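Local coordinates for periplasmic binding protein/LacI transcriptional regulator (Clostridium phytofermentans, PDB 3BRS) that probably binds a sugar outside the cell and delivers it to a membrane transporter, as periplasmic binding proteins of the LacI-like family do, at residues Q5-I11 with R64-L70. Residues are numbered along the deposited sequence.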
loop_
_atom_site.group_PDB
_atom_site.type_symbol
_atom_site.label_atom_id
_atom_site.label_comp_id
_atom_site.label_asym_id
_atom_site.label_seq_id
_atom_site.Cartn_x
_atom_site.Cartn_y
_atom_site.Cartn_z
ATOM N N GLN A 5 15.074 22.522 16.872
ATOM C CA GLN A 5 14.791 21.241 16.146
ATOM C C GLN A 5 13.408 21.251 15.536
ATOM O O GLN A 5 12.419 21.653 16.188
ATOM C CB GLN A 5 14.832 20.060 17.090
ATOM C CG GLN A 5 16.115 19.246 17.089
ATOM C CD GLN A 5 15.866 17.900 17.787
ATOM O OE1 GLN A 5 16.737 17.016 17.838
ATOM N NE2 GLN A 5 14.646 17.742 18.318
ATOM N N TYR A 6 13.345 20.779 14.293
ATOM C CA TYR A 6 12.084 20.547 13.605
ATOM C C TYR A 6 11.286 19.424 14.242
ATOM O O TYR A 6 11.857 18.383 14.596
ATOM C CB TYR A 6 12.398 20.252 12.163
ATOM C CG TYR A 6 12.883 21.487 11.388
ATOM C CD1 TYR A 6 14.133 21.493 10.766
ATOM C CD2 TYR A 6 12.076 22.641 11.272
ATOM C CE1 TYR A 6 14.597 22.612 10.060
ATOM C CE2 TYR A 6 12.541 23.787 10.555
ATOM C CZ TYR A 6 13.794 23.741 9.948
ATOM O OH TYR A 6 14.261 24.822 9.215
ATOM N N TYR A 7 9.966 19.661 14.398
ATOM C CA TYR A 7 9.029 18.678 14.954
ATOM C C TYR A 7 8.058 18.174 13.828
ATOM O O TYR A 7 7.278 18.950 13.266
ATOM C CB TYR A 7 8.312 19.256 16.200
ATOM C CG TYR A 7 7.256 18.430 16.892
ATOM C CD1 TYR A 7 6.111 19.103 17.493
ATOM C CD2 TYR A 7 7.348 17.006 16.968
ATOM C CE1 TYR A 7 5.075 18.398 18.085
ATOM C CE2 TYR A 7 6.310 16.244 17.594
ATOM C CZ TYR A 7 5.170 16.968 18.157
ATOM O OH TYR A 7 4.155 16.276 18.788
ATOM N N MET A 8 8.147 16.873 13.536
ATOM C CA MET A 8 7.401 16.189 12.455
ATOM C C MET A 8 6.563 15.057 13.044
ATOM O O MET A 8 6.979 14.371 13.955
ATOM C CB MET A 8 8.345 15.585 11.407
ATOM C CG MET A 8 9.312 16.573 10.676
ATOM S SD MET A 8 9.867 15.985 9.016
ATOM C CE MET A 8 10.943 17.354 8.663
ATOM N N ILE A 9 5.328 14.895 12.591
ATOM C CA ILE A 9 4.545 13.751 13.140
ATOM C C ILE A 9 4.176 12.883 11.975
ATOM O O ILE A 9 3.602 13.387 11.009
ATOM C CB ILE A 9 3.278 14.259 13.875
ATOM C CG1 ILE A 9 3.672 14.979 15.180
ATOM C CG2 ILE A 9 2.262 13.038 14.154
ATOM C CD1 ILE A 9 2.361 15.705 15.885
ATOM N N CYS A 10 4.541 11.596 12.043
ATOM C CA CYS A 10 4.204 10.639 10.968
ATOM C C CYS A 10 2.910 9.876 11.287
ATOM O O CYS A 10 2.765 9.368 12.430
ATOM C CB CYS A 10 5.381 9.638 10.789
ATOM S SG CYS A 10 4.908 8.504 9.464
ATOM N N ILE A 11 1.983 9.779 10.333
ATOM C CA ILE A 11 0.687 9.124 10.592
ATOM C C ILE A 11 0.512 8.070 9.576
ATOM O O ILE A 11 -0.035 8.342 8.521
ATOM C CB ILE A 11 -0.527 10.079 10.582
ATOM C CG1 ILE A 11 -0.261 11.320 11.460
ATOM C CG2 ILE A 11 -1.859 9.346 10.888
ATOM C CD1 ILE A 11 -1.446 12.365 11.439
ATOM N N ARG A 64 -0.865 19.287 18.368
ATOM C CA ARG A 64 0.523 19.235 18.872
ATOM C C ARG A 64 1.460 20.267 18.251
ATOM O O ARG A 64 2.574 20.401 18.685
ATOM C CB ARG A 64 1.122 17.863 18.738
ATOM C CG ARG A 64 0.426 16.841 19.634
ATOM C CD ARG A 64 1.186 15.509 19.647
ATOM N NE ARG A 64 0.303 14.421 20.147
ATOM C CZ ARG A 64 0.728 13.184 20.310
ATOM N NH1 ARG A 64 2.018 12.888 20.001
ATOM N NH2 ARG A 64 -0.132 12.260 20.759
ATOM N N LYS A 65 1.019 21.023 17.231
ATOM C CA LYS A 65 1.846 22.144 16.598
ATOM C C LYS A 65 3.224 21.590 16.108
ATOM O O LYS A 65 4.294 22.085 16.382
ATOM C CB LYS A 65 1.912 23.407 17.482
ATOM C CG LYS A 65 0.444 23.917 17.853
ATOM C CD LYS A 65 0.348 25.284 18.433
ATOM C CE LYS A 65 -1.102 25.892 18.283
ATOM N NZ LYS A 65 -2.255 25.018 18.732
ATOM N N PRO A 66 3.167 20.552 15.312
ATOM C CA PRO A 66 4.395 20.101 14.578
ATOM C C PRO A 66 4.673 21.064 13.370
ATOM O O PRO A 66 3.817 21.935 13.016
ATOM C CB PRO A 66 3.991 18.750 14.087
ATOM C CG PRO A 66 2.384 19.050 13.746
ATOM C CD PRO A 66 1.927 19.854 14.922
ATOM N N ASP A 67 5.847 20.956 12.765
ATOM C CA ASP A 67 6.171 21.717 11.584
ATOM C C ASP A 67 5.624 21.004 10.336
ATOM O O ASP A 67 5.283 21.632 9.319
ATOM C CB ASP A 67 7.696 21.794 11.510
ATOM C CG ASP A 67 8.286 22.740 12.548
ATOM O OD1 ASP A 67 7.803 23.899 12.660
ATOM O OD2 ASP A 67 9.187 22.282 13.264
ATOM N N VAL A 68 5.501 19.682 10.431
ATOM C CA VAL A 68 5.182 18.814 9.277
ATOM C C VAL A 68 4.336 17.670 9.746
ATOM O O VAL A 68 4.582 17.135 10.821
ATOM C CB VAL A 68 6.464 18.162 8.646
ATOM C CG1 VAL A 68 6.074 17.226 7.466
ATOM C CG2 VAL A 68 7.497 19.225 8.181
ATOM N N ILE A 69 3.359 17.260 8.958
ATOM C CA ILE A 69 2.715 15.980 9.256
ATOM C C ILE A 69 2.931 15.126 8.023
ATOM O O ILE A 69 2.698 15.611 6.897
ATOM C CB ILE A 69 1.213 16.216 9.447
ATOM C CG1 ILE A 69 0.893 16.604 10.907
ATOM C CG2 ILE A 69 0.357 15.019 8.887
ATOM C CD1 ILE A 69 -0.549 17.347 11.024
ATOM N N LEU A 70 3.405 13.884 8.185
ATOM C CA LEU A 70 3.489 12.955 7.040
ATOM C C LEU A 70 2.303 11.996 7.120
ATOM O O LEU A 70 2.095 11.410 8.173
ATOM C CB LEU A 70 4.781 12.108 7.061
ATOM C CG LEU A 70 6.064 12.917 7.087
ATOM C CD1 LEU A 70 6.356 13.412 8.487
ATOM C CD2 LEU A 70 7.078 11.954 6.667
#
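Buried apolar residues fill both faces of this parallel strand pair. On one, Met8 CG rests 3.8 Å from Val68 CB under helix 246-262, and further along Cys10 SG meets Leu70 CB (4.3 Å); flexible thioether, small thiol and branched hydrocarbons pack where strongly polar groups would be costly to bury. On the other, Ile9 CD1 lies 3.9 Å from Pro66 CB, and Ile11 and Ile69 meet helix 51-63. Between the faces, Ile9 hydrogen-bonds through N to Val68 O (3.0 Å) and through O to Leu70 N (2.9 Å), before Ile11 N hydrogen-bonds to Leu70 O (2.7 Å). Toward the surface, Pro66 CB makes a CH-pi contact with the Tyr7 ring face. Asp67, short and charged, accepts a hydrogen bond from Tyr7 N on its OD2 (3.0 Å), while its own N donates one to Tyr7 O (2.5 Å). Outermost, long polar side chains reach Glu41 on strand 39-42: Tyr7 OH by a hydrogen bond, Arg64 NH1 by a salt bridge. Helix 51-63 links that strand to 68-71, and strand order 2-1-3 marks the Rossmann-like alpha/beta lobe of periplasmic binding proteins.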